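Local coordinates for protein aminotransferase TlmJ (Streptoalloteichus hindustanus, PDB 5UID) that probably catalyses pyridoxal 5'-phosphate-dependent transamination in natural-product biosynthesis, as a member of the DegT/DnrJ/EryC1 aminotransferase family, at residues Q54-C60 / G194-R200; F66-E70 / G242-I246; G285-P290 / Y303-M307; V324-R329 / T355-P359; C161-V167 / H296-F302. All coordinates share one frame; numbering follows the deposited sequence.

Contact 1: Q54-C60 / G194-R200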
# COMPACT_ATOMS: atom_id res chain seq x y z
N GLN A 54 -16.05 -2.80 13.89
CA GLN A 54 -16.51 -2.57 12.53
C GLN A 54 -15.45 -1.94 11.63
O GLN A 54 -15.65 -1.86 10.42
CB GLN A 54 -17.74 -1.67 12.54
CG GLN A 54 -18.90 -2.19 13.36
CD GLN A 54 -20.08 -1.24 13.34
OE1 GLN A 54 -20.26 -0.44 14.26
NE2 GLN A 54 -20.89 -1.32 12.29
N VAL A 55 -14.34 -1.48 12.20
CA VAL A 55 -13.39 -0.63 11.51
C VAL A 55 -12.10 -1.40 11.28
O VAL A 55 -11.62 -2.11 12.17
CB VAL A 55 -13.15 0.66 12.31
CG1 VAL A 55 -12.39 1.65 11.50
CG2 VAL A 55 -14.48 1.26 12.74
N VAL A 56 -11.55 -1.27 10.07
CA VAL A 56 -10.35 -2.00 9.66
C VAL A 56 -9.41 -1.04 8.95
O VAL A 56 -9.77 -0.43 7.94
CB VAL A 56 -10.68 -3.19 8.74
CG1 VAL A 56 -9.40 -3.93 8.37
CG2 VAL A 56 -11.68 -4.13 9.40
N SER A 57 -8.19 -0.90 9.48
CA SER A 57 -7.18 -0.07 8.85
C SER A 57 -6.62 -0.76 7.62
O SER A 57 -6.40 -1.98 7.61
CB SER A 57 -6.05 0.22 9.85
OG SER A 57 -5.02 0.99 9.25
N VAL A 58 -6.39 0.02 6.56
CA VAL A 58 -5.83 -0.49 5.31
C VAL A 58 -4.77 0.48 4.80
O VAL A 58 -4.56 1.56 5.36
CB VAL A 58 -6.90 -0.73 4.22
CG1 VAL A 58 -7.78 -1.92 4.59
CG2 VAL A 58 -7.75 0.52 4.03
N SER A 59 -4.10 0.08 3.72
CA SER A 59 -2.95 0.84 3.23
C SER A 59 -3.37 2.16 2.60
O SER A 59 -2.65 3.16 2.70
CB SER A 59 -2.16 -0.00 2.22
OG SER A 59 -2.99 -0.39 1.14
N CYS A 60 -4.52 2.19 1.93
CA CYS A 60 -5.00 3.41 1.28
C CYS A 60 -6.47 3.20 0.92
O CYS A 60 -7.01 2.11 1.05
CB CYS A 60 -4.17 3.75 0.04
SG CYS A 60 -4.27 2.52 -1.28
N GLY A 194 -2.53 6.10 3.79
CA GLY A 194 -3.36 5.43 4.77
C GLY A 194 -4.81 5.34 4.38
O GLY A 194 -5.34 6.24 3.72
N GLY A 195 -5.47 4.25 4.78
CA GLY A 195 -6.88 4.07 4.49
C GLY A 195 -7.61 3.52 5.69
O GLY A 195 -7.00 3.10 6.68
N MSE A 196 -8.93 3.51 5.59
CA MSE A 196 -9.76 2.97 6.64
C MSE A 196 -11.05 2.41 6.06
O MSE A 196 -11.64 3.00 5.15
CB MSE A 196 -10.07 4.03 7.69
CG MSE A 196 -10.73 3.49 8.95
SE MSE A 196 -9.48 2.60 10.16
CE MSE A 196 -8.54 4.17 10.82
N LEU A 197 -11.48 1.26 6.57
CA LEU A 197 -12.73 0.64 6.18
C LEU A 197 -13.68 0.60 7.37
O LEU A 197 -13.25 0.41 8.51
CB LEU A 197 -12.50 -0.78 5.66
CG LEU A 197 -11.91 -0.92 4.26
CD1 LEU A 197 -11.47 -2.35 4.02
CD2 LEU A 197 -12.94 -0.49 3.23
N CYS A 198 -14.97 0.79 7.09
CA CYS A 198 -16.01 0.64 8.10
C CYS A 198 -17.13 -0.20 7.52
O CYS A 198 -17.67 0.12 6.46
CB CYS A 198 -16.55 2.00 8.56
SG CYS A 198 -17.81 1.88 9.86
N PHE A 199 -17.47 -1.28 8.22
CA PHE A 199 -18.48 -2.22 7.77
C PHE A 199 -19.67 -2.19 8.72
O PHE A 199 -19.50 -2.18 9.94
CB PHE A 199 -17.92 -3.65 7.69
CG PHE A 199 -16.83 -3.81 6.68
CD1 PHE A 199 -15.51 -3.58 7.03
CD2 PHE A 199 -17.12 -4.18 5.38
CE1 PHE A 199 -14.50 -3.72 6.10
CE2 PHE A 199 -16.11 -4.33 4.45
CZ PHE A 199 -14.80 -4.10 4.81
N ARG A 200 -20.87 -2.18 8.14
CA ARG A 200 -22.07 -2.34 8.96
C ARG A 200 -22.13 -3.74 9.55
O ARG A 200 -22.58 -3.93 10.69
CB ARG A 200 -23.31 -2.05 8.13
CG ARG A 200 -24.45 -1.41 8.90
CD ARG A 200 -24.91 -0.14 8.20
NE ARG A 200 -26.32 -0.18 7.83
CZ ARG A 200 -27.20 0.77 8.13
NH1 ARG A 200 -26.81 1.84 8.80
NH2 ARG A 200 -28.47 0.65 7.75
O HOH W 1 -4.93 3.77 8.62

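Contact 2: F66-E70 / G242-I246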
# COMPACT_ATOMS: atom_id res chain seq x y z
N PHE A 66 -10.94 -1.51 -3.68
CA PHE A 66 -10.74 -2.81 -4.33
C PHE A 66 -11.18 -3.95 -3.41
O PHE A 66 -11.81 -4.91 -3.86
CB PHE A 66 -9.28 -2.99 -4.73
CG PHE A 66 -8.96 -2.49 -6.11
CD1 PHE A 66 -8.84 -1.13 -6.36
CD2 PHE A 66 -8.75 -3.38 -7.15
CE1 PHE A 66 -8.53 -0.67 -7.63
CE2 PHE A 66 -8.45 -2.93 -8.42
CZ PHE A 66 -8.34 -1.57 -8.66
N LEU A 67 -10.85 -3.86 -2.12
CA LEU A 67 -11.22 -4.92 -1.19
C LEU A 67 -12.73 -5.04 -1.07
O LEU A 67 -13.27 -6.16 -1.01
CB LEU A 67 -10.60 -4.67 0.19
CG LEU A 67 -9.09 -4.87 0.33
CD1 LEU A 67 -8.63 -4.44 1.71
CD2 LEU A 67 -8.72 -6.32 0.06
N SER A 68 -13.44 -3.91 -1.03
CA SER A 68 -14.89 -3.96 -0.86
C SER A 68 -15.56 -4.65 -2.04
O SER A 68 -16.51 -5.43 -1.86
CB SER A 68 -15.45 -2.55 -0.66
OG SER A 68 -15.32 -1.78 -1.83
N MSE A 69 -15.08 -4.39 -3.25
CA MSE A 69 -15.62 -5.05 -4.44
C MSE A 69 -15.30 -6.54 -4.42
O MSE A 69 -16.07 -7.35 -4.94
CB MSE A 69 -15.07 -4.41 -5.72
CG MSE A 69 -15.52 -2.96 -5.93
SE MSE A 69 -17.47 -2.77 -5.99
CE MSE A 69 -17.71 -1.66 -4.41
N GLU A 70 -14.17 -6.90 -3.81
CA GLU A 70 -13.84 -8.32 -3.65
C GLU A 70 -14.75 -8.97 -2.61
O GLU A 70 -15.31 -10.04 -2.84
CB GLU A 70 -12.37 -8.48 -3.25
CG GLU A 70 -11.39 -8.08 -4.34
CD GLU A 70 -9.95 -8.11 -3.86
OE1 GLU A 70 -9.70 -8.60 -2.74
OE2 GLU A 70 -9.06 -7.64 -4.61
N GLY A 242 -5.00 -13.18 -1.12
CA GLY A 242 -5.01 -11.76 -0.86
C GLY A 242 -3.65 -11.10 -0.99
O GLY A 242 -2.60 -11.73 -0.86
N ARG A 243 -3.69 -9.80 -1.26
CA ARG A 243 -2.50 -8.96 -1.25
C ARG A 243 -2.16 -8.60 0.20
O ARG A 243 -2.79 -9.07 1.15
CB ARG A 243 -2.71 -7.72 -2.11
CG ARG A 243 -3.00 -8.00 -3.57
CD ARG A 243 -3.31 -6.73 -4.34
NE ARG A 243 -4.45 -6.01 -3.78
CZ ARG A 243 -5.72 -6.25 -4.11
NH1 ARG A 243 -6.01 -7.18 -5.00
NH2 ARG A 243 -6.69 -5.55 -3.54
N ARG A 244 -1.15 -7.75 0.38
CA ARG A 244 -0.82 -7.19 1.69
C ARG A 244 -1.35 -5.76 1.69
O ARG A 244 -0.78 -4.87 1.07
CB ARG A 244 0.68 -7.24 1.94
CG ARG A 244 1.09 -6.92 3.38
CD ARG A 244 2.59 -7.10 3.55
NE ARG A 244 3.05 -6.76 4.90
CZ ARG A 244 3.47 -5.55 5.26
NH1 ARG A 244 3.46 -4.55 4.38
NH2 ARG A 244 3.90 -5.33 6.50
N SER A 245 -2.46 -5.56 2.40
CA SER A 245 -3.24 -4.33 2.31
C SER A 245 -3.32 -3.60 3.64
O SER A 245 -4.27 -2.86 3.89
CB SER A 245 -4.64 -4.64 1.79
OG SER A 245 -4.59 -5.43 0.61
N ILE A 246 -2.33 -3.79 4.51
CA ILE A 246 -2.36 -3.24 5.85
C ILE A 246 -1.55 -1.96 5.89
O ILE A 246 -0.75 -1.66 5.00
CB ILE A 246 -1.84 -4.26 6.89
CG1 ILE A 246 -0.40 -4.66 6.56
CG2 ILE A 246 -2.75 -5.48 6.95
CD1 ILE A 246 0.26 -5.52 7.61

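Contact 3: G285-P290 / Y303-M307. With SO4 (sulfate ion), chain H; SO4 (sulfate ion), chain F.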
# COMPACT_ATOMS: atom_id res chain seq x y z
N GLY A 285 -21.16 36.31 -13.23
CA GLY A 285 -20.42 35.33 -13.99
C GLY A 285 -19.78 34.23 -13.16
O GLY A 285 -19.08 33.38 -13.71
N LEU A 286 -20.02 34.22 -11.85
CA LEU A 286 -19.44 33.23 -10.95
C LEU A 286 -20.52 32.73 -10.00
O LEU A 286 -21.37 33.51 -9.56
CB LEU A 286 -18.27 33.81 -10.15
CG LEU A 286 -17.39 32.82 -9.40
CD1 LEU A 286 -16.66 31.93 -10.39
CD2 LEU A 286 -16.41 33.54 -8.50
N ARG A 287 -20.47 31.44 -9.69
CA ARG A 287 -21.42 30.82 -8.77
C ARG A 287 -20.63 30.09 -7.69
O ARG A 287 -19.92 29.12 -7.97
CB ARG A 287 -22.36 29.86 -9.50
CG ARG A 287 -23.60 30.54 -10.07
CD ARG A 287 -24.60 30.84 -8.97
NE ARG A 287 -25.66 31.75 -9.40
CZ ARG A 287 -26.70 32.09 -8.65
NH1 ARG A 287 -26.83 31.59 -7.43
NH2 ARG A 287 -27.62 32.93 -9.12
N CYS A 288 -20.76 30.55 -6.45
CA CYS A 288 -20.15 29.90 -5.31
C CYS A 288 -20.91 28.62 -4.99
O CYS A 288 -21.99 28.38 -5.53
CB CYS A 288 -20.13 30.86 -4.12
SG CYS A 288 -19.11 32.33 -4.39
N PRO A 289 -20.35 27.75 -4.15
CA PRO A 289 -21.07 26.51 -3.78
C PRO A 289 -22.42 26.82 -3.18
O PRO A 289 -22.58 27.81 -2.45
CB PRO A 289 -20.14 25.87 -2.75
CG PRO A 289 -18.79 26.36 -3.11
CD PRO A 289 -18.99 27.76 -3.60
N PRO A 290 -23.44 26.01 -3.47
CA PRO A 290 -24.73 26.20 -2.83
C PRO A 290 -24.63 25.93 -1.34
O PRO A 290 -23.74 25.18 -0.89
CB PRO A 290 -25.64 25.17 -3.53
CG PRO A 290 -24.70 24.12 -4.00
CD PRO A 290 -23.43 24.84 -4.37
N TYR A 303 -13.52 23.85 -2.50
CA TYR A 303 -14.31 25.06 -2.73
C TYR A 303 -14.40 25.24 -4.24
O TYR A 303 -13.49 25.79 -4.87
CB TYR A 303 -13.71 26.29 -2.05
CG TYR A 303 -14.67 27.45 -2.06
CD1 TYR A 303 -15.58 27.62 -1.03
CD2 TYR A 303 -14.68 28.37 -3.11
CE1 TYR A 303 -16.47 28.68 -1.03
CE2 TYR A 303 -15.57 29.42 -3.12
CZ TYR A 303 -16.46 29.57 -2.08
OH TYR A 303 -17.35 30.63 -2.08
N TRP A 304 -15.50 24.77 -4.82
CA TRP A 304 -15.68 24.77 -6.27
C TRP A 304 -16.55 25.95 -6.68
O TRP A 304 -17.60 26.20 -6.09
CB TRP A 304 -16.30 23.46 -6.74
CG TRP A 304 -17.70 23.21 -6.25
CD1 TRP A 304 -18.86 23.38 -6.95
CD2 TRP A 304 -18.09 22.73 -4.95
NE1 TRP A 304 -19.94 23.04 -6.18
CE2 TRP A 304 -19.50 22.64 -4.95
CE3 TRP A 304 -17.39 22.38 -3.80
CZ2 TRP A 304 -20.22 22.21 -3.83
CZ3 TRP A 304 -18.10 21.95 -2.69
CH2 TRP A 304 -19.50 21.87 -2.71
N VAL A 305 -16.09 26.68 -7.69
CA VAL A 305 -16.85 27.78 -8.27
C VAL A 305 -17.20 27.40 -9.70
O VAL A 305 -16.47 26.66 -10.37
CB VAL A 305 -16.07 29.11 -8.23
CG1 VAL A 305 -15.93 29.59 -6.79
CG2 VAL A 305 -14.71 28.95 -8.87
N ARG A 306 -18.34 27.92 -10.17
CA ARG A 306 -18.85 27.61 -11.50
C ARG A 306 -18.87 28.87 -12.36
O ARG A 306 -19.22 29.95 -11.88
CB ARG A 306 -20.25 27.01 -11.42
CG ARG A 306 -20.29 25.59 -10.86
CD ARG A 306 -21.69 25.22 -10.43
NE ARG A 306 -22.04 25.86 -9.17
CZ ARG A 306 -23.27 26.23 -8.82
NH1 ARG A 306 -24.28 26.04 -9.66
NH2 ARG A 306 -23.49 26.80 -7.65
N MSE A 307 -18.51 28.71 -13.62
CA MSE A 307 -18.49 29.82 -14.56
C MSE A 307 -18.74 29.31 -15.98
O MSE A 307 -18.86 28.10 -16.19
CB MSE A 307 -17.16 30.57 -14.48
CG MSE A 307 -15.95 29.74 -14.88
SE MSE A 307 -14.27 30.45 -14.15
CE MSE A 307 -14.36 29.67 -12.37
S SO4 H . -23.56 33.11 -5.27
O1 SO4 H . -24.20 34.42 -5.19
O2 SO4 H . -23.45 32.54 -3.93
O3 SO4 H . -24.37 32.23 -6.11
O4 SO4 H . -22.23 33.25 -5.86
S SO4 F . -27.16 27.34 -7.70
O1 SO4 F . -28.31 28.23 -7.51
O2 SO4 F . -27.64 25.98 -7.94
O3 SO4 F . -26.38 27.79 -8.85
O4 SO4 F . -26.33 27.36 -6.50
O HOH W 2 -19.98 26.67 -7.28

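Contact 4: V324-R329 / T355-P359. With SO4 (sulfate ion), chain E.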
# COMPACT_ATOMS: atom_id res chain seq x y z
N VAL A 324 -1.57 31.14 -8.37
CA VAL A 324 -2.72 30.53 -7.71
C VAL A 324 -3.04 29.25 -8.46
O VAL A 324 -3.60 29.28 -9.56
CB VAL A 324 -3.93 31.47 -7.66
CG1 VAL A 324 -5.15 30.74 -7.11
CG2 VAL A 324 -3.62 32.70 -6.81
N TYR A 325 -2.70 28.10 -7.87
CA TYR A 325 -2.99 26.83 -8.51
C TYR A 325 -4.48 26.50 -8.39
O TYR A 325 -5.10 26.74 -7.35
CB TYR A 325 -2.15 25.72 -7.89
CG TYR A 325 -2.11 24.47 -8.73
CD1 TYR A 325 -1.30 24.39 -9.86
CD2 TYR A 325 -2.88 23.36 -8.40
CE1 TYR A 325 -1.26 23.25 -10.63
CE2 TYR A 325 -2.85 22.22 -9.17
CZ TYR A 325 -2.04 22.16 -10.28
OH TYR A 325 -2.01 21.01 -11.04
N THR A 326 -5.04 25.98 -9.47
CA THR A 326 -6.42 25.51 -9.51
C THR A 326 -6.45 24.19 -10.26
O THR A 326 -5.51 23.86 -10.99
CB THR A 326 -7.40 26.50 -10.17
OG1 THR A 326 -6.95 26.80 -11.50
CG2 THR A 326 -7.53 27.78 -9.36
N THR A 327 -7.54 23.45 -10.09
CA THR A 327 -7.71 22.18 -10.78
C THR A 327 -9.19 21.82 -10.79
O THR A 327 -10.03 22.56 -10.26
CB THR A 327 -6.89 21.07 -10.12
OG1 THR A 327 -6.96 19.88 -10.92
CG2 THR A 327 -7.42 20.76 -8.73
N PHE A 328 -9.51 20.69 -11.40
CA PHE A 328 -10.87 20.15 -11.38
C PHE A 328 -10.84 18.71 -10.90
O PHE A 328 -10.03 17.91 -11.37
CB PHE A 328 -11.53 20.23 -12.76
CG PHE A 328 -12.85 19.50 -12.82
CD1 PHE A 328 -13.99 20.05 -12.27
CD2 PHE A 328 -12.93 18.25 -13.43
CE1 PHE A 328 -15.20 19.38 -12.32
CE2 PHE A 328 -14.14 17.58 -13.48
CZ PHE A 328 -15.27 18.14 -12.93
N ARG A 329 -11.74 18.39 -9.98
CA ARG A 329 -12.04 17.03 -9.56
C ARG A 329 -13.55 16.86 -9.59
O ARG A 329 -14.29 17.80 -9.27
CB ARG A 329 -11.52 16.74 -8.14
CG ARG A 329 -10.02 16.90 -7.97
CD ARG A 329 -9.25 15.77 -8.63
NE ARG A 329 -7.84 15.80 -8.27
CZ ARG A 329 -6.92 16.51 -8.91
NH1 ARG A 329 -5.66 16.48 -8.51
NH2 ARG A 329 -7.27 17.24 -9.96
N THR A 355 -16.72 23.92 -13.93
CA THR A 355 -16.33 23.94 -12.53
C THR A 355 -14.82 24.12 -12.40
O THR A 355 -14.05 23.56 -13.19
CB THR A 355 -16.76 22.65 -11.82
OG1 THR A 355 -18.11 22.34 -12.17
CG2 THR A 355 -16.65 22.80 -10.32
N LEU A 356 -14.41 24.91 -11.41
CA LEU A 356 -13.01 25.10 -11.07
C LEU A 356 -12.89 25.08 -9.56
O LEU A 356 -13.68 25.73 -8.86
CB LEU A 356 -12.47 26.41 -11.64
CG LEU A 356 -10.95 26.60 -11.56
CD1 LEU A 356 -10.25 25.61 -12.48
CD2 LEU A 356 -10.55 28.03 -11.91
N CYS A 357 -11.91 24.34 -9.05
CA CYS A 357 -11.70 24.20 -7.62
C CYS A 357 -10.59 25.14 -7.17
O CYS A 357 -9.48 25.11 -7.72
CB CYS A 357 -11.35 22.75 -7.27
SG CYS A 357 -12.61 21.55 -7.77
N LEU A 358 -10.89 25.96 -6.16
CA LEU A 358 -9.96 26.95 -5.63
C LEU A 358 -9.22 26.39 -4.42
O LEU A 358 -9.70 25.46 -3.76
CB LEU A 358 -10.73 28.21 -5.23
CG LEU A 358 -11.61 28.87 -6.29
CD1 LEU A 358 -12.20 30.16 -5.74
CD2 LEU A 358 -10.84 29.12 -7.57
N PRO A 359 -8.04 26.93 -4.12
CA PRO A 359 -7.28 26.46 -2.95
C PRO A 359 -8.11 26.48 -1.68
O PRO A 359 -8.73 27.49 -1.34
CB PRO A 359 -6.11 27.44 -2.88
CG PRO A 359 -5.92 27.90 -4.28
CD PRO A 359 -7.30 27.96 -4.88
S SO4 E . -3.79 18.17 -11.15
O1 SO4 E . -4.11 19.60 -11.13
O2 SO4 E . -4.96 17.41 -11.57
O3 SO4 E . -3.38 17.75 -9.81
O4 SO4 E . -2.69 17.94 -12.09

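Contact 5: C161-V167 / H296-F302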
# COMPACT_ATOMS: atom_id res chain seq x y z
N CYS A 161 -13.65 12.48 0.70
CA CYS A 161 -13.90 13.91 0.75
C CYS A 161 -14.53 14.36 2.07
O CYS A 161 -14.59 15.57 2.32
CB CYS A 161 -14.82 14.34 -0.39
SG CYS A 161 -14.31 13.88 -2.05
N ALA A 162 -14.99 13.43 2.90
CA ALA A 162 -15.89 13.76 4.01
C ALA A 162 -15.45 13.07 5.29
O ALA A 162 -16.20 12.33 5.92
CB ALA A 162 -17.32 13.38 3.64
N VAL A 163 -14.20 13.32 5.70
CA VAL A 163 -13.68 12.67 6.90
C VAL A 163 -14.35 13.19 8.17
O VAL A 163 -14.34 12.50 9.19
CB VAL A 163 -12.15 12.85 6.97
CG1 VAL A 163 -11.79 14.27 7.42
CG2 VAL A 163 -11.53 11.81 7.90
N ALA A 164 -14.96 14.38 8.12
CA ALA A 164 -15.64 14.94 9.28
C ALA A 164 -17.07 15.37 8.98
O ALA A 164 -17.70 16.03 9.81
CB ALA A 164 -14.86 16.14 9.84
N SER A 165 -17.60 15.01 7.81
CA SER A 165 -18.94 15.43 7.43
C SER A 165 -20.00 14.56 8.09
O SER A 165 -19.78 13.37 8.35
CB SER A 165 -19.10 15.38 5.91
OG SER A 165 -18.03 16.06 5.28
N GLN A 166 -21.15 15.16 8.37
CA GLN A 166 -22.23 14.47 9.06
C GLN A 166 -23.58 14.88 8.48
O GLN A 166 -23.72 15.96 7.89
CB GLN A 166 -22.23 14.76 10.57
CG GLN A 166 -21.02 14.20 11.32
CD GLN A 166 -21.06 14.53 12.80
OE1 GLN A 166 -21.89 15.31 13.25
NE2 GLN A 166 -20.15 13.92 13.56
N VAL A 167 -24.56 13.99 8.64
CA VAL A 167 -25.96 14.27 8.36
C VAL A 167 -26.75 13.94 9.61
O VAL A 167 -26.79 12.77 10.02
CB VAL A 167 -26.49 13.46 7.16
CG1 VAL A 167 -27.99 13.70 7.01
CG2 VAL A 167 -25.77 13.85 5.91
N HIS A 296 -26.79 19.19 7.62
CA HIS A 296 -25.57 18.71 6.99
C HIS A 296 -24.38 19.54 7.45
O HIS A 296 -24.47 20.77 7.54
CB HIS A 296 -25.67 18.77 5.46
CG HIS A 296 -26.68 17.84 4.88
ND1 HIS A 296 -26.67 17.47 3.55
CD2 HIS A 296 -27.74 17.21 5.44
CE1 HIS A 296 -27.67 16.65 3.31
NE2 HIS A 296 -28.34 16.47 4.44
N THR A 297 -23.27 18.87 7.73
CA THR A 297 -22.00 19.51 8.01
C THR A 297 -20.97 19.02 7.00
O THR A 297 -21.00 17.85 6.59
CB THR A 297 -21.51 19.22 9.44
OG1 THR A 297 -21.33 17.81 9.61
CG2 THR A 297 -22.53 19.73 10.46
N SER A 298 -20.08 19.91 6.59
CA SER A 298 -19.08 19.61 5.58
C SER A 298 -17.70 19.52 6.20
O SER A 298 -17.42 20.11 7.25
CB SER A 298 -19.08 20.67 4.47
OG SER A 298 -18.08 20.41 3.50
N SER A 299 -16.83 18.75 5.54
CA SER A 299 -15.41 18.75 5.87
C SER A 299 -14.66 19.88 5.17
O SER A 299 -13.50 20.14 5.51
CB SER A 299 -14.78 17.41 5.49
OG SER A 299 -15.44 16.34 6.14
N TYR A 300 -15.30 20.55 4.21
CA TYR A 300 -14.70 21.64 3.43
C TYR A 300 -13.41 21.18 2.75
O TYR A 300 -12.32 21.71 2.98
CB TYR A 300 -14.48 22.88 4.31
CG TYR A 300 -15.77 23.40 4.90
CD1 TYR A 300 -16.57 24.29 4.20
CD2 TYR A 300 -16.21 22.97 6.15
CE1 TYR A 300 -17.76 24.75 4.73
CE2 TYR A 300 -17.39 23.43 6.69
CZ TYR A 300 -18.17 24.32 5.98
OH TYR A 300 -19.35 24.78 6.51
N TYR A 301 -13.56 20.17 1.90
CA TYR A 301 -12.45 19.62 1.14
C TYR A 301 -12.24 20.35 -0.19
O TYR A 301 -11.09 20.60 -0.57
CB TYR A 301 -12.68 18.12 0.89
CG TYR A 301 -11.53 17.44 0.19
CD1 TYR A 301 -10.24 17.53 0.69
CD2 TYR A 301 -11.74 16.68 -0.96
CE1 TYR A 301 -9.18 16.90 0.05
CE2 TYR A 301 -10.69 16.05 -1.60
CZ TYR A 301 -9.41 16.16 -1.09
OH TYR A 301 -8.36 15.54 -1.72
N PHE A 302 -13.32 20.68 -0.89
CA PHE A 302 -13.27 21.48 -2.10
C PHE A 302 -14.01 22.79 -1.88
O PHE A 302 -15.03 22.84 -1.18
CB PHE A 302 -13.91 20.77 -3.30
CG PHE A 302 -13.21 19.52 -3.73
CD1 PHE A 302 -11.83 19.42 -3.68
CD2 PHE A 302 -13.93 18.44 -4.22
CE1 PHE A 302 -11.19 18.26 -4.09
CE2 PHE A 302 -13.30 17.28 -4.62
CZ PHE A 302 -11.93 17.19 -4.56

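Contact 1: Q54-C60 / G194-R200
Strands 55-58 and 195-199 run antiparallel, their axes 4.4 Å apart at closest approach, at one margin of the seven-stranded mixed sheet of the PLP-dependent aminotransferase fold. Val56 and Leu197 form a hydrogen-bonded pair, with Leu197 N to Val56 O at 2.8 Å. Val55, Ser57, Met196 and Cys198 share the sheet face covered by helix 35-48. There the selenomethionine chain of Met196, bent at chi2 and chi3, lays SE 3.3 Å from Val55 CG1. On the other face the side chains of Val58 and Leu197 cross at about a right angle, Val58 CG1 3.8 Å from Leu197 CD1. Gly195 suits its place because a CB would collide with Val58 CG2 and the Cys60 backbone. Gln54 NE2 donates to Phe199 O over 2.9 Å in a bent bond, the acceptor lying 27° out of the amide plane. An alanine in place of Gln54 would lack the amide and would probably leave Phe199 O without this donor. A water bridges Ser57 OG and Gly195 O, 2.9 Å from each.

Contact 2: F66-E70 / G242-I246
Phe66, Leu67 and Glu70 line the side of helix 61-72 that meets the loop before helix 249-280, a buried helix-loop contact at the dimer interface of this aminotransferase. Phe66 comes first: its CB lies 3.8 Å from Arg243 NH2, while its side chain also packs on Arg243 of the second subunit. Leu67 follows, and its CD1 reaches Ser245 CB at 4.0 Å; an apolar leucine suits this buried position, which also borders Leu211 of helix 202-212. One turn on from Phe66, Glu70 stretches beyond CG to bring OE2 to the edge of the Arg243 guanidinium in a salt bridge, the carboxylate and guanidinium planes 73° apart. Arg243 NH2 also forms a salt bridge with Glu63, which accepts a hydrogen bond from Ser245 OG; two acidic residues of the same helix thus grip the arginine, whose length suits it to cross from loop to helix. Glu70 OE2 offers its syn lone pair to Arg243 NH1 at 3.1 Å, and takes a weak second bond from Arg243 NH2 at 3.3 Å.

Contact 3: G285-P290 / Y303-M307
Pro289 offers different ring carbons, CD and CB, to two aromatic side chains of strand 303-306, where the loop 285-290 runs back along the strand with a single antiparallel beta bridge, Arg287 to Arg306. Its CD lies over one face of Tyr303, 3.8 Å from the ring centroid, and its CB over one face of Trp304, 4.0 Å from the centroid of the six-membered ring; both are CH-pi contacts, for which the compact, conformationally restricted proline is well suited. Tyr303 OH is hydrogen-bonded to Asp277 and Trp304 NE1 to Ala109 O, which anchors the polar atom of each ring. Arg306, bent at chi3 (-76°), folds back so that Arg287 CB covers one face of its guanidinium, 3.7 Å above the plane. From the edge, Arg306 NH2 donates to Cys288 O at 3.0 Å, and a sulfate, probably from the crystallisation liquor, takes bonds from NH1 and NH2. A leucine in place of Arg306 would lose these donors and is likely to leave Cys288 O without its side-chain partner and the sulfate less firmly held. Leu286 CD1 packs obliquely on Val305 CB at 3.6 Å. A water accepts from Arg306 NE at 2.9 Å and donates to Trp304 O.

Contact 4: V324-R329 / T355-P359
A single antiparallel beta bridge, Thr327 to Cys357, holds the extended loop 324-329 against strand 355-358, with Cys357 N donating to Thr327 O over 2.9 Å nearly along the C=O axis. The return bond, Thr327 N to Cys357 O, is weak at 3.5 Å. Beside it Thr326 turns its CB toward the strand, its side chain crossed at about a right angle by that of Leu356, whose CD1 lies 3.6 Å from Thr326 OG1. Strand 355-358 pairs on its other edge with strand 303-306, so the loop extends a small two-stranded antiparallel sheet after helix 249-280. Phe328, with CG anti to the backbone N (chi1 171°), brings CE1 to 3.7 Å from Thr355 CB. At the other end the compact ring of Pro359 fits against Val324 and Tyr325, CG 3.4 Å from Tyr325 O. Thr327 points away from the strand, and its OG1, with the Arg329 guanidinium, holds a sulfate, probably from the crystallisation liquor; Arg329 NH1 gives O3 of the sulfate a nearly straight bond of 2.9 Å (168°).

Contact 5: C161-V167 / H296-F302
The His296 imidazole carries Val167 CG2 over one face, 4.0 Å from the ring centroid, in a CH-pi contact offset toward the rim; the two side chains lie side by side on one face of a small three-stranded antiparallel sheet, in which strand 166-167 is the middle strand. The Tyr301 and Phe302 rings meet Cys161 only obliquely: CB of Cys161 lies 3.9 Å from Tyr301 CD2, and its SG makes sulfur-aromatic contacts with both rings. With CG anti to the backbone N (chi1 -176°), Tyr301 sends its ring past Cys161, and its OH is hydrogen-bonded to Met186 O, beside the predicted cofactor-binding lysine in sequence. CD2 of Tyr301 in turn covers one face of Phe302. On the other face of the strand pair, Gln166 and Thr297 point the same way, and Thr297 N donates almost straight to Gln166 O at 2.9 Å. Ser299 is small enough to turn its hydroxyl into the bend of residues 162-165, where it accepts a hydrogen bond from Ala164 N at 2.8 Å. Ser299 OG in turn donates a hydrogen bond to Ser165 OG at 2.7 Å, and Ser165 OG is also hydrogen-bonded to Gly136 O.

How the contacts relate
From the N terminus, strand 55-58 leads directly into helix 61-72, so contacts 1 and 2 open in succession; they close in the same order, at 194-200 and 242-246, and so cross. They touch through Val58, which packs on Leu67 and Ser245. Contact 5 opens at 161-167, within both of these loops, and closes at 296-302, so it crosses each of them and ties the region after strand 155-158 to the later part of the chain. Contact 3 closes a short loop of 12 residues that contains all of 296-302 and so crosses contact 5. Contact 4 follows in series, sharing a sheet with contact 3 through strands 303-306 and 355-358, and meets contact 5 where Arg329 packs on Phe302.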